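Local atomic coordinates of ribokinase (Arabidopsis thaliana, PDB entry 6ILS), a protein that catalyses the ATP- and magnesium-dependent phosphorylation of D-ribose at O-5, giving D-ribose 5-phosphate for nucleotide and amino-acid synthesis or the pentose phosphate pathway. Residues B[47-53]-B[296-302]; B[1-7]-B[54-59]; B[85-89]-B[128-132]; B[167-172]-B[192-196]. One frame throughout, in Å; residues are numbered along the deposited sequence.

Interaction 1 of 4, residues B[47-53]-B[296-302]; sequences ACGAKLM and IPSMPDR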
loop_
_atom_site.group_PDB
_atom_site.type_symbol
_atom_site.label_atom_id
_atom_site.label_comp_id
_atom_site.label_asym_id
_atom_site.label_seq_id
_atom_site.Cartn_x
_atom_site.Cartn_y
_atom_site.Cartn_z
ATOM N N ALA B 47 12.434 16.043 4.326
ATOM C CA ALA B 47 13.269 15.148 5.139
ATOM C C ALA B 47 14.756 15.438 4.960
ATOM O O ALA B 47 15.526 15.466 5.930
ATOM C CB ALA B 47 12.979 13.698 4.813
ATOM N N CYS B 48 15.155 15.680 3.718
ATOM C CA CYS B 48 16.551 16.012 3.436
ATOM C C CYS B 48 17.006 17.268 4.158
ATOM O O CYS B 48 18.026 17.274 4.852
ATOM C CB CYS B 48 16.745 16.157 1.930
ATOM S SG CYS B 48 18.393 16.699 1.471
ATOM N N GLY B 49 16.239 18.336 3.992
ATOM C CA GLY B 49 16.532 19.589 4.649
ATOM C C GLY B 49 16.681 19.412 6.146
ATOM O O GLY B 49 17.645 19.884 6.729
ATOM N N ALA B 50 15.723 18.722 6.756
ATOM C CA ALA B 50 15.723 18.476 8.213
ATOM C C ALA B 50 16.970 17.699 8.646
ATOM O O ALA B 50 17.603 18.099 9.588
ATOM C CB ALA B 50 14.480 17.755 8.615
ATOM N N LYS B 51 17.351 16.683 7.887
ATOM C CA LYS B 51 18.547 15.855 8.202
ATOM C C LYS B 51 19.837 16.657 8.040
ATOM O O LYS B 51 20.782 16.345 8.712
ATOM C CB LYS B 51 18.601 14.601 7.340
ATOM C CG LYS B 51 17.522 13.587 7.644
ATOM C CD LYS B 51 18.053 12.189 7.625
ATOM C CE LYS B 51 16.996 11.119 7.519
ATOM N NZ LYS B 51 17.620 9.797 7.327
ATOM N N LEU B 52 19.833 17.711 7.222
ATOM C CA LEU B 52 21.009 18.593 7.017
ATOM C C LEU B 52 21.070 19.689 8.084
ATOM O O LEU B 52 21.851 20.582 7.908
ATOM C CB LEU B 52 20.989 19.194 5.613
ATOM C CG LEU B 52 21.157 18.217 4.457
ATOM C CD1 LEU B 52 20.978 18.935 3.146
ATOM C CD2 LEU B 52 22.502 17.519 4.484
ATOM N N MET B 53 20.205 19.563 9.076
ATOM C CA MET B 53 20.151 20.466 10.245
ATOM C C MET B 53 19.787 21.906 9.867
ATOM O O MET B 53 20.316 22.809 10.460
ATOM C CB MET B 53 21.446 20.418 11.059
ATOM C CG MET B 53 21.890 19.016 11.327
ATOM S SD MET B 53 20.703 18.211 12.363
ATOM C CE MET B 53 20.633 19.310 13.764
ATOM N N ILE B 296 13.649 8.473 2.073
ATOM C CA ILE B 296 13.871 9.150 3.340
ATOM C C ILE B 296 14.883 8.429 4.268
ATOM O O ILE B 296 15.706 9.100 4.898
ATOM C CB ILE B 296 12.514 9.399 4.027
ATOM C CG1 ILE B 296 11.726 10.407 3.172
ATOM C CG2 ILE B 296 12.697 9.899 5.454
ATOM C CD1 ILE B 296 10.414 10.945 3.789
ATOM N N PRO B 297 14.878 7.077 4.323
ATOM C CA PRO B 297 15.945 6.397 5.076
ATOM C C PRO B 297 17.371 6.669 4.593
ATOM O O PRO B 297 18.296 6.550 5.385
ATOM C CB PRO B 297 15.615 4.911 4.880
ATOM C CG PRO B 297 14.165 4.880 4.658
ATOM C CD PRO B 297 13.820 6.128 3.916
ATOM N N SER B 298 17.547 7.030 3.323
ATOM C CA SER B 298 18.884 7.217 2.764
ATOM C C SER B 298 19.424 8.644 2.907
ATOM O O SER B 298 20.564 8.916 2.527
ATOM C CB SER B 298 18.900 6.847 1.276
ATOM O OG SER B 298 18.178 7.815 0.530
ATOM N N MET B 299 18.607 9.553 3.413
ATOM C CA MET B 299 19.057 10.957 3.506
ATOM C C MET B 299 20.249 11.081 4.450
ATOM O O MET B 299 20.174 10.609 5.548
ATOM C CB MET B 299 17.960 11.916 3.936
ATOM C CG MET B 299 17.890 13.092 3.011
ATOM S SD MET B 299 17.036 12.578 1.545
ATOM C CE MET B 299 15.521 12.107 2.339
ATOM N N PRO B 300 21.335 11.751 4.040
ATOM C CA PRO B 300 22.496 11.859 4.881
ATOM C C PRO B 300 22.451 13.006 5.891
ATOM O O PRO B 300 21.814 13.952 5.680
ATOM C CB PRO B 300 23.586 12.139 3.852
ATOM C CG PRO B 300 22.890 12.974 2.831
ATOM C CD PRO B 300 21.509 12.384 2.747
ATOM N N ASP B 301 23.198 12.860 6.978
ATOM C CA ASP B 301 23.309 13.978 7.940
ATOM C C ASP B 301 24.342 14.975 7.417
ATOM O O ASP B 301 25.161 14.601 6.629
ATOM C CB ASP B 301 23.598 13.515 9.366
ATOM C CG ASP B 301 24.954 12.880 9.563
ATOM O OD1 ASP B 301 25.766 12.911 8.641
ATOM O OD2 ASP B 301 25.163 12.350 10.643
ATOM N N ARG B 302 24.287 16.202 7.909
ATOM C CA ARG B 302 25.192 17.263 7.438
ATOM C C ARG B 302 26.672 16.889 7.598
ATOM O O ARG B 302 27.415 17.133 6.692
ATOM C CB ARG B 302 24.921 18.590 8.135
ATOM C CG ARG B 302 25.906 19.637 7.660
ATOM C CD ARG B 302 25.804 20.986 8.286
ATOM N NE ARG B 302 24.513 21.429 7.892
ATOM C CZ ARG B 302 24.304 22.486 7.171
ATOM N NH1 ARG B 302 25.313 23.253 6.811
ATOM N NH2 ARG B 302 23.072 22.797 6.877
#
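Packing and side-chain-to-backbone hydrogen bonds join the C-terminal end of helix 41-51 to the loop 296-302, K51 reaching two backbone carbonyls of the loop and R302 one just past the helix. The contact lies in the alpha/beta domain of the PfkB (ribokinase) fold, where the loop leads from the monovalent-cation site toward helix 302-312; D301 is the N-cap of that helix and bonds S304. M299 packs against helix 41-51, its chain bent at chi2 (79°) and again at chi3. Its CG presses on CB of C48 at 3.4 Å, tighter than usual van der Waals contact, while its CE meets CB of A47 at 3.9 Å. The branches of I296 pack on the same A47 methyl. K51 crosses M299 at about a right angle, its CD 3.7 Å from CB of M299, and ends between two carbonyls: NZ bonds I296 O (3.2 Å) in the carbonyl plane and M299 O (3.2 Å) slightly tilted from it. I296 O also accepts from the amide of M299. Helix 257-270 packs on C48, L52 and M299. R302, turned at chi3 (-63°), also pairs with E271. Its guanidinium approaches L52, where a positive charge probably suits the helix's negative end. NE (2.8 Å) and NH2 (2.7 Å) of R302 grip L52 O side-on, almost in the guanidinium plane, each with an N-H...O angle of 145°.

Interaction 2 of 4, residues B[1-7]-B[54-59]; sequences MAPPLVV and YPTYFV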
loop_
_atom_site.group_PDB
_atom_site.type_symbol
_atom_site.label_atom_id
_atom_site.label_comp_id
_atom_site.label_asym_id
_atom_site.label_seq_id
_atom_site.Cartn_x
_atom_site.Cartn_y
_atom_site.Cartn_z
ATOM N N MET B 1 15.368 30.973 15.561
ATOM C CA MET B 1 15.296 30.155 14.353
ATOM C C MET B 1 15.580 30.970 13.088
ATOM O O MET B 1 14.945 32.000 12.832
ATOM C CB MET B 1 13.919 29.477 14.233
ATOM C CG MET B 1 13.866 28.365 13.188
ATOM S SD MET B 1 12.211 27.865 12.641
ATOM C CE MET B 1 11.417 27.516 14.210
ATOM N N ALA B 2 16.543 30.497 12.305
ATOM C CA ALA B 2 16.824 31.062 10.990
ATOM C C ALA B 2 15.581 30.964 10.106
ATOM O O ALA B 2 14.722 30.094 10.326
ATOM C CB ALA B 2 17.999 30.345 10.352
ATOM N N PRO B 3 15.452 31.864 9.119
ATOM C CA PRO B 3 14.296 31.729 8.232
ATOM C C PRO B 3 14.308 30.362 7.557
ATOM O O PRO B 3 15.271 30.000 6.889
ATOM C CB PRO B 3 14.472 32.881 7.226
ATOM C CG PRO B 3 15.890 33.353 7.405
ATOM C CD PRO B 3 16.233 33.081 8.831
ATOM N N PRO B 4 13.240 29.592 7.770
ATOM C CA PRO B 4 13.274 28.163 7.472
ATOM C C PRO B 4 13.177 27.817 6.007
ATOM O O PRO B 4 12.657 28.594 5.191
ATOM C CB PRO B 4 12.037 27.633 8.208
ATOM C CG PRO B 4 11.094 28.795 8.199
ATOM C CD PRO B 4 11.975 29.998 8.405
ATOM N N LEU B 5 13.679 26.625 5.687
ATOM C CA LEU B 5 13.343 25.983 4.422
ATOM C C LEU B 5 11.895 25.548 4.494
ATOM O O LEU B 5 11.504 24.771 5.378
ATOM C CB LEU B 5 14.247 24.774 4.140
ATOM C CG LEU B 5 13.743 23.776 3.085
ATOM C CD1 LEU B 5 13.739 24.411 1.704
ATOM C CD2 LEU B 5 14.603 22.506 3.083
ATOM N N VAL B 6 11.083 26.050 3.571
ATOM C CA VAL B 6 9.688 25.625 3.524
ATOM C C VAL B 6 9.377 24.879 2.242
ATOM O O VAL B 6 9.507 25.405 1.138
ATOM C CB VAL B 6 8.732 26.813 3.672
ATOM C CG1 VAL B 6 7.284 26.327 3.553
ATOM C CG2 VAL B 6 8.977 27.487 4.993
ATOM N N VAL B 7 9.000 23.614 2.404
ATOM C CA VAL B 7 8.678 22.739 1.296
ATOM C C VAL B 7 7.174 22.591 1.217
ATOM O O VAL B 7 6.535 22.120 2.166
ATOM C CB VAL B 7 9.327 21.329 1.464
ATOM C CG1 VAL B 7 9.031 20.455 0.254
ATOM C CG2 VAL B 7 10.849 21.461 1.707
ATOM N N TYR B 54 18.906 22.079 8.892
ATOM C CA TYR B 54 18.368 23.430 8.624
ATOM C C TYR B 54 16.889 23.416 9.012
ATOM O O TYR B 54 16.263 22.452 8.690
ATOM C CB TYR B 54 18.541 23.878 7.181
ATOM C CG TYR B 54 18.378 25.366 7.064
ATOM C CD1 TYR B 54 19.426 26.213 7.358
ATOM C CD2 TYR B 54 17.163 25.924 6.740
ATOM C CE1 TYR B 54 19.278 27.581 7.293
ATOM C CE2 TYR B 54 16.997 27.288 6.677
ATOM C CZ TYR B 54 18.055 28.119 6.961
ATOM O OH TYR B 54 17.897 29.461 6.889
ATOM N N PRO B 55 16.377 24.427 9.743
ATOM C CA PRO B 55 14.987 24.474 10.165
ATOM C C PRO B 55 14.101 24.251 8.938
ATOM O O PRO B 55 14.152 25.040 8.090
ATOM C CB PRO B 55 14.782 25.913 10.641
ATOM C CG PRO B 55 16.145 26.383 11.006
ATOM C CD PRO B 55 17.118 25.595 10.173
ATOM N N THR B 56 13.291 23.202 8.963
ATOM C CA THR B 56 12.526 22.822 7.772
ATOM C C THR B 56 11.058 22.533 8.090
ATOM O O THR B 56 10.760 21.752 9.000
ATOM C CB THR B 56 13.149 21.576 7.106
ATOM O OG1 THR B 56 14.490 21.875 6.694
ATOM C CG2 THR B 56 12.342 21.150 5.888
ATOM N N TYR B 57 10.154 23.167 7.345
ATOM C CA TYR B 57 8.722 22.941 7.442
ATOM C C TYR B 57 8.234 22.224 6.193
ATOM O O TYR B 57 8.668 22.542 5.085
ATOM C CB TYR B 57 7.957 24.274 7.570
ATOM C CG TYR B 57 8.090 24.910 8.922
ATOM C CD1 TYR B 57 9.262 25.556 9.289
ATOM C CD2 TYR B 57 7.056 24.849 9.843
ATOM C CE1 TYR B 57 9.404 26.122 10.533
ATOM C CE2 TYR B 57 7.189 25.417 11.098
ATOM C CZ TYR B 57 8.360 26.054 11.433
ATOM O OH TYR B 57 8.506 26.622 12.672
ATOM N N PHE B 58 7.310 21.287 6.365
ATOM C CA PHE B 58 6.650 20.656 5.238
ATOM C C PHE B 58 5.190 21.076 5.247
ATOM O O PHE B 58 4.492 20.886 6.248
ATOM C CB PHE B 58 6.774 19.120 5.301
ATOM C CG PHE B 58 5.969 18.402 4.245
ATOM C CD1 PHE B 58 6.194 18.650 2.896
ATOM C CD2 PHE B 58 5.014 17.474 4.597
ATOM C CE1 PHE B 58 5.471 18.013 1.908
ATOM C CE2 PHE B 58 4.278 16.813 3.614
ATOM C CZ PHE B 58 4.513 17.074 2.261
ATOM N N VAL B 59 4.748 21.669 4.142
ATOM C CA VAL B 59 3.345 22.005 3.948
ATOM C C VAL B 59 2.720 21.033 2.958
ATOM O O VAL B 59 3.100 20.963 1.778
ATOM C CB VAL B 59 3.171 23.450 3.436
ATOM C CG1 VAL B 59 1.674 23.773 3.240
ATOM C CG2 VAL B 59 3.846 24.420 4.377
#
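Y54 lies along the backbone of residues 2-5, its ring edge turned to P3 O and L5 N. From CB, which rests near G49 O of helix 41-51, the ring leaves with CG anti to the backbone N (chi1 -162°). CD2 meets CB of L5 at 4.1 Å, and CE2 comes within 3.5 Å of L5 N. The tip OH donates to P3 O at 2.7 Å, tilted 29° from the carbonyl plane, and touches CB of A2. Over one ring face, offset toward the rim, lies CD of P55. A phenylalanine here would probably leave P3 O without this donor and the N-terminal arm less firmly held. Past the ring, the segments become neighbouring parallel strands, 5-8 and 56-63, in the central sheet of the ribokinase fold, their connection including helix 41-51. L5 N bonds P55 O, Y57 N bonds L5 O, V7 N bonds Y57 O, and V59 N bonds V7 O at 2.7 Å. V7, T56 and F58 face A46 of helix 41-51; V6, Y57 and V59 pack on I132 of helix 131-134, on the opposite face. CD1 of Y57 meets CB of P4 at 3.6 Å, and M1 adds a Met-aromatic contact, SD at the ring edge.

Interaction 3 of 4, residues B[85-89]-B[128-132]; sequences DYVRS and DDLEI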
loop_
_atom_site.group_PDB
_atom_site.type_symbol
_atom_site.label_atom_id
_atom_site.label_comp_id
_atom_site.label_asym_id
_atom_site.label_seq_id
_atom_site.Cartn_x
_atom_site.Cartn_y
_atom_site.Cartn_z
ATOM N N ASP B 85 3.813 21.473 11.599
ATOM C CA ASP B 85 2.673 22.310 12.014
ATOM C C ASP B 85 1.653 22.556 10.898
ATOM O O ASP B 85 0.454 22.677 11.170
ATOM C CB ASP B 85 3.137 23.677 12.559
ATOM C CG ASP B 85 4.444 23.610 13.343
ATOM O OD1 ASP B 85 5.058 22.529 13.469
ATOM O OD2 ASP B 85 4.836 24.660 13.893
ATOM N N TYR B 86 2.111 22.633 9.649
ATOM C CA TYR B 86 1.231 23.015 8.550
ATOM C C TYR B 86 0.832 21.861 7.654
ATOM O O TYR B 86 0.343 22.059 6.546
ATOM C CB TYR B 86 1.885 24.112 7.714
ATOM C CG TYR B 86 2.109 25.339 8.533
ATOM C CD1 TYR B 86 1.133 26.322 8.628
ATOM C CD2 TYR B 86 3.285 25.513 9.233
ATOM C CE1 TYR B 86 1.332 27.448 9.403
ATOM C CE2 TYR B 86 3.491 26.631 10.005
ATOM C CZ TYR B 86 2.514 27.592 10.091
ATOM O OH TYR B 86 2.737 28.710 10.868
ATOM N N VAL B 87 1.029 20.651 8.148
ATOM C CA VAL B 87 0.477 19.486 7.494
ATOM C C VAL B 87 -0.972 19.373 7.940
ATOM O O VAL B 87 -1.268 19.488 9.127
ATOM C CB VAL B 87 1.246 18.197 7.854
ATOM C CG1 VAL B 87 0.577 17.000 7.205
ATOM C CG2 VAL B 87 2.721 18.299 7.417
ATOM N N ARG B 88 -1.875 19.182 6.991
ATOM C CA ARG B 88 -3.272 18.947 7.322
ATOM C C ARG B 88 -3.703 17.594 6.797
ATOM O O ARG B 88 -3.280 17.180 5.719
ATOM C CB ARG B 88 -4.169 20.038 6.737
ATOM C CG ARG B 88 -3.990 21.397 7.365
ATOM C CD ARG B 88 -5.106 22.341 6.936
ATOM N NE ARG B 88 -4.889 23.699 7.438
ATOM C CZ ARG B 88 -5.759 24.696 7.306
ATOM N NH1 ARG B 88 -6.918 24.491 6.691
ATOM N NH2 ARG B 88 -5.471 25.898 7.794
ATOM N N SER B 89 -4.551 16.907 7.563
ATOM C CA SER B 89 -5.082 15.610 7.150
ATOM C C SER B 89 -6.600 15.689 6.948
ATOM O O SER B 89 -7.283 16.413 7.673
ATOM C CB SER B 89 -4.737 14.537 8.182
ATOM O OG SER B 89 -3.338 14.495 8.434
ATOM N N ASP B 128 -3.108 32.268 6.450
ATOM C CA ASP B 128 -2.299 31.660 7.491
ATOM C C ASP B 128 -1.948 30.235 7.099
ATOM O O ASP B 128 -1.288 29.520 7.853
ATOM C CB ASP B 128 -3.003 31.714 8.849
ATOM C CG ASP B 128 -2.601 32.951 9.664
ATOM O OD1 ASP B 128 -1.452 33.001 10.157
ATOM O OD2 ASP B 128 -3.430 33.878 9.804
ATOM N N ASP B 129 -2.392 29.829 5.913
ATOM C CA ASP B 129 -1.732 28.739 5.207
ATOM C C ASP B 129 -0.467 29.311 4.597
ATOM O O ASP B 129 0.565 28.652 4.560
ATOM C CB ASP B 129 -2.601 28.127 4.105
ATOM C CG ASP B 129 -3.830 27.415 4.640
ATOM O OD1 ASP B 129 -3.682 26.556 5.539
ATOM O OD2 ASP B 129 -4.934 27.678 4.115
ATOM N N LEU B 130 -0.571 30.556 4.130
ATOM C CA LEU B 130 0.522 31.246 3.452
ATOM C C LEU B 130 1.460 31.991 4.390
ATOM O O LEU B 130 2.471 32.525 3.945
ATOM C CB LEU B 130 -0.027 32.239 2.432
ATOM C CG LEU B 130 -0.782 31.681 1.232
ATOM C CD1 LEU B 130 -1.295 32.821 0.364
ATOM C CD2 LEU B 130 0.099 30.734 0.426
ATOM N N GLU B 131 1.133 32.045 5.675
ATOM C CA GLU B 131 1.996 32.751 6.616
ATOM C C GLU B 131 3.375 32.100 6.697
ATOM O O GLU B 131 4.385 32.789 6.852
ATOM C CB GLU B 131 1.370 32.801 8.010
ATOM C CG GLU B 131 1.213 31.430 8.659
ATOM C CD GLU B 131 1.165 31.497 10.171
ATOM O OE1 GLU B 131 1.378 32.601 10.726
ATOM O OE2 GLU B 131 0.920 30.444 10.802
ATOM N N ILE B 132 3.422 30.775 6.585
ATOM C CA ILE B 132 4.689 30.081 6.746
ATOM C C ILE B 132 5.581 30.339 5.538
ATOM O O ILE B 132 6.788 30.507 5.705
ATOM C CB ILE B 132 4.508 28.550 6.977
ATOM C CG1 ILE B 132 5.857 27.889 7.287
ATOM C CG2 ILE B 132 3.805 27.879 5.814
ATOM C CD1 ILE B 132 6.635 28.560 8.400
#
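Y86 meets E131 by a hydrogen bond and I132 by ring packing, while R88 faces D129 as a charge pair. The phenol OH of Y86 donates to E131 OE2 at 2.5 Å, a short bond; the hydroxyl comes from above the carboxylate plane, 58° out of it, with ring and carboxylate 75° apart. E131 reaches this place because its CG stands between its own backbone N and carbonyl carbon (chi1 65°). Its OE1 lies 2.9 Å from D128 OD1; two acceptors this close would probably make one carboxylate harder to ionise. Over one face of the ring, CB of I132 makes a CH-pi contact, 3.8 Å from the centroid of Y86. The contact joins edge strand 87-90 of the PfkB fold's central sheet, and Y86 just before it, to helix 131-134, which packs on a face of that sheet. With a leucine in place of Y86, E131 OE2 would probably lose its donor and I132 the flat face it packs on. D129 has two kinds of partner: OD2 bonds S126 OG, and OD1 forms a salt bridge with NH2 of R88 at 3.0 Å. That oxygen sits over the guanidinium face, so the attraction is of charges alone.

Interaction 4 of 4, residues B[167-172]-B[192-196]; sequences DVGGMD and ELSRL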
loop_
_atom_site.group_PDB
_atom_site.type_symbol
_atom_site.label_atom_id
_atom_site.label_comp_id
_atom_site.label_asym_id
_atom_site.label_seq_id
_atom_site.Cartn_x
_atom_site.Cartn_y
_atom_site.Cartn_z
ATOM N N ASP B 167 11.132 22.245 -8.608
ATOM C CA ASP B 167 11.618 20.978 -9.118
ATOM C C ASP B 167 10.588 20.538 -10.130
ATOM O O ASP B 167 9.383 20.625 -9.866
ATOM C CB ASP B 167 11.801 19.979 -7.958
ATOM C CG ASP B 167 12.045 18.553 -8.419
ATOM O OD1 ASP B 167 12.447 18.333 -9.574
ATOM O OD2 ASP B 167 11.818 17.629 -7.599
ATOM N N VAL B 168 11.043 20.100 -11.297
ATOM C CA VAL B 168 10.123 19.809 -12.390
ATOM C C VAL B 168 9.614 18.389 -12.246
ATOM O O VAL B 168 8.666 17.979 -12.912
ATOM C CB VAL B 168 10.800 20.049 -13.769
ATOM C CG1 VAL B 168 9.841 19.771 -14.911
ATOM C CG2 VAL B 168 11.243 21.476 -13.852
ATOM N N GLY B 169 10.215 17.640 -11.323
ATOM C CA GLY B 169 9.788 16.277 -11.073
ATOM C C GLY B 169 8.321 16.197 -10.683
ATOM O O GLY B 169 7.812 17.051 -9.948
ATOM N N GLY B 170 7.653 15.166 -11.187
ATOM C CA GLY B 170 6.241 14.945 -10.932
ATOM C C GLY B 170 5.487 14.760 -12.242
ATOM O O GLY B 170 5.886 13.969 -13.094
ATOM N N MET B 171 4.396 15.504 -12.397
ATOM C CA MET B 171 3.551 15.399 -13.578
ATOM C C MET B 171 4.290 15.763 -14.865
ATOM O O MET B 171 5.144 16.648 -14.876
ATOM C CB MET B 171 2.318 16.287 -13.420
ATOM C CG MET B 171 1.500 15.964 -12.183
ATOM S SD MET B 171 0.040 17.021 -12.037
ATOM C CE MET B 171 0.768 18.634 -12.301
ATOM N N ASP B 172 3.941 15.076 -15.947
ATOM C CA ASP B 172 4.589 15.285 -17.237
ATOM C C ASP B 172 3.864 16.332 -18.089
ATOM O O ASP B 172 4.099 16.436 -19.292
ATOM C CB ASP B 172 4.686 13.961 -17.997
ATOM C CG ASP B 172 5.587 12.958 -17.298
ATOM O OD1 ASP B 172 6.353 13.373 -16.396
ATOM O OD2 ASP B 172 5.534 11.760 -17.651
ATOM N N GLU B 192 13.186 16.082 -18.382
ATOM C CA GLU B 192 12.210 17.118 -18.067
ATOM C C GLU B 192 12.511 18.400 -18.817
ATOM O O GLU B 192 11.597 19.104 -19.249
ATOM C CB GLU B 192 12.174 17.380 -16.559
ATOM C CG GLU B 192 11.630 16.184 -15.799
ATOM C CD GLU B 192 12.005 16.161 -14.327
ATOM O OE1 GLU B 192 12.757 17.050 -13.859
ATOM O OE2 GLU B 192 11.527 15.232 -13.644
ATOM N N LEU B 193 13.795 18.706 -18.981
ATOM C CA LEU B 193 14.184 19.918 -19.687
ATOM C C LEU B 193 13.826 19.806 -21.166
ATOM O O LEU B 193 13.382 20.771 -21.772
ATOM C CB LEU B 193 15.682 20.180 -19.530
ATOM C CG LEU B 193 16.276 21.371 -20.287
ATOM C CD1 LEU B 193 15.715 22.697 -19.811
ATOM C CD2 LEU B 193 17.807 21.332 -20.135
ATOM N N SER B 194 14.030 18.619 -21.729
ATOM C CA SER B 194 13.678 18.350 -23.123
ATOM C C SER B 194 12.169 18.364 -23.346
ATOM O O SER B 194 11.687 18.935 -24.324
ATOM C CB SER B 194 14.243 17.001 -23.563
ATOM O OG SER B 194 13.785 16.663 -24.861
ATOM N N ARG B 195 11.426 17.718 -22.448
ATOM C CA ARG B 195 9.968 17.708 -22.540
ATOM C C ARG B 195 9.405 19.123 -22.475
ATOM O O ARG B 195 8.581 19.505 -23.309
ATOM C CB ARG B 195 9.357 16.859 -21.428
ATOM C CG ARG B 195 7.842 16.780 -21.492
ATOM C CD ARG B 195 7.263 16.426 -20.137
ATOM N NE ARG B 195 8.015 15.350 -19.506
ATOM C CZ ARG B 195 8.388 15.342 -18.228
ATOM N NH1 ARG B 195 9.077 14.313 -17.756
ATOM N NH2 ARG B 195 8.075 16.360 -17.425
ATOM N N LEU B 196 9.864 19.892 -21.489
ATOM C CA LEU B 196 9.402 21.260 -21.257
ATOM C C LEU B 196 9.757 22.230 -22.388
ATOM O O LEU B 196 8.982 23.134 -22.708
ATOM C CB LEU B 196 9.981 21.794 -19.944
ATOM C CG LEU B 196 10.120 23.313 -19.863
ATOM C CD1 LEU B 196 8.765 23.948 -19.560
ATOM C CD2 LEU B 196 11.173 23.748 -18.864
HETATM O O HOH W 1 13.564 16.919 -11.382
HETATM O O HOH W 2 8.150 15.855 -14.597
HETATM O O HOH W 3 9.084 13.194 -12.433
#
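E192 and R195, one turn apart on helix 190-197, face the end of strand 164-170 and the loop beyond it, the strand crossing the helix at 94°. With N189, E192 forms the N-x-x-E motif of PfkB kinases, beside the bound ATP; N189 OD1 accepts from E192 N. E192 slides past V168, its CB 3.7 Å from CG1 of V168, and continues extended until OE2 lies 3.3 Å from CA of G169. A side chain at G169 would be crowded by D167 OD1, which accepts from G169 N in an Asx turn and pairs with K225. Water 1 lies between the two acids, 2.6 Å from D167 OD1 and 2.6 Å from E192 OE1, probably screening the like charges. Water 3 accepts from G170 N at 2.7 Å and bonds E192 OE2 weakly. One turn on, R195, bent at chi3 (-44°), lays its guanidinium between D172 OD1 on one face and CA of E192 on the other. The D172 carboxylate is inclined 31° to it; OD1 stands 3.2 Å from NH1 of R195, with no N-H aimed at it. NH2 of R195 instead donates to water 2 (2.9 Å), which lies 2.8 Å from V168 O and close to M171 O, its protons contested.

Interactions 1, 2 and 3 are contiguous: 2 and 3 share the sheet edge, and 1 adjoins 2 through helix 41-51. T56 OG1 of interaction 2 lies 3.3 Å from G49 C of interaction 1, and F58 O touches V87 CG2 of the neighbouring strand at 3.3 Å. I132 packs on both V59 of interaction 2 and Y86 of interaction 3. Interaction 4 sits apart, its nearest atoms about 9 Å from interaction 2 and about 11 Å from interaction 1, across the chain's centre from both. Interactions 1 and 4 border the substrates: the I296 and D167 side chains are about 7 and 6 Å from ribose, that of E192 about 5 Å from ATP. Interaction 3 is remote.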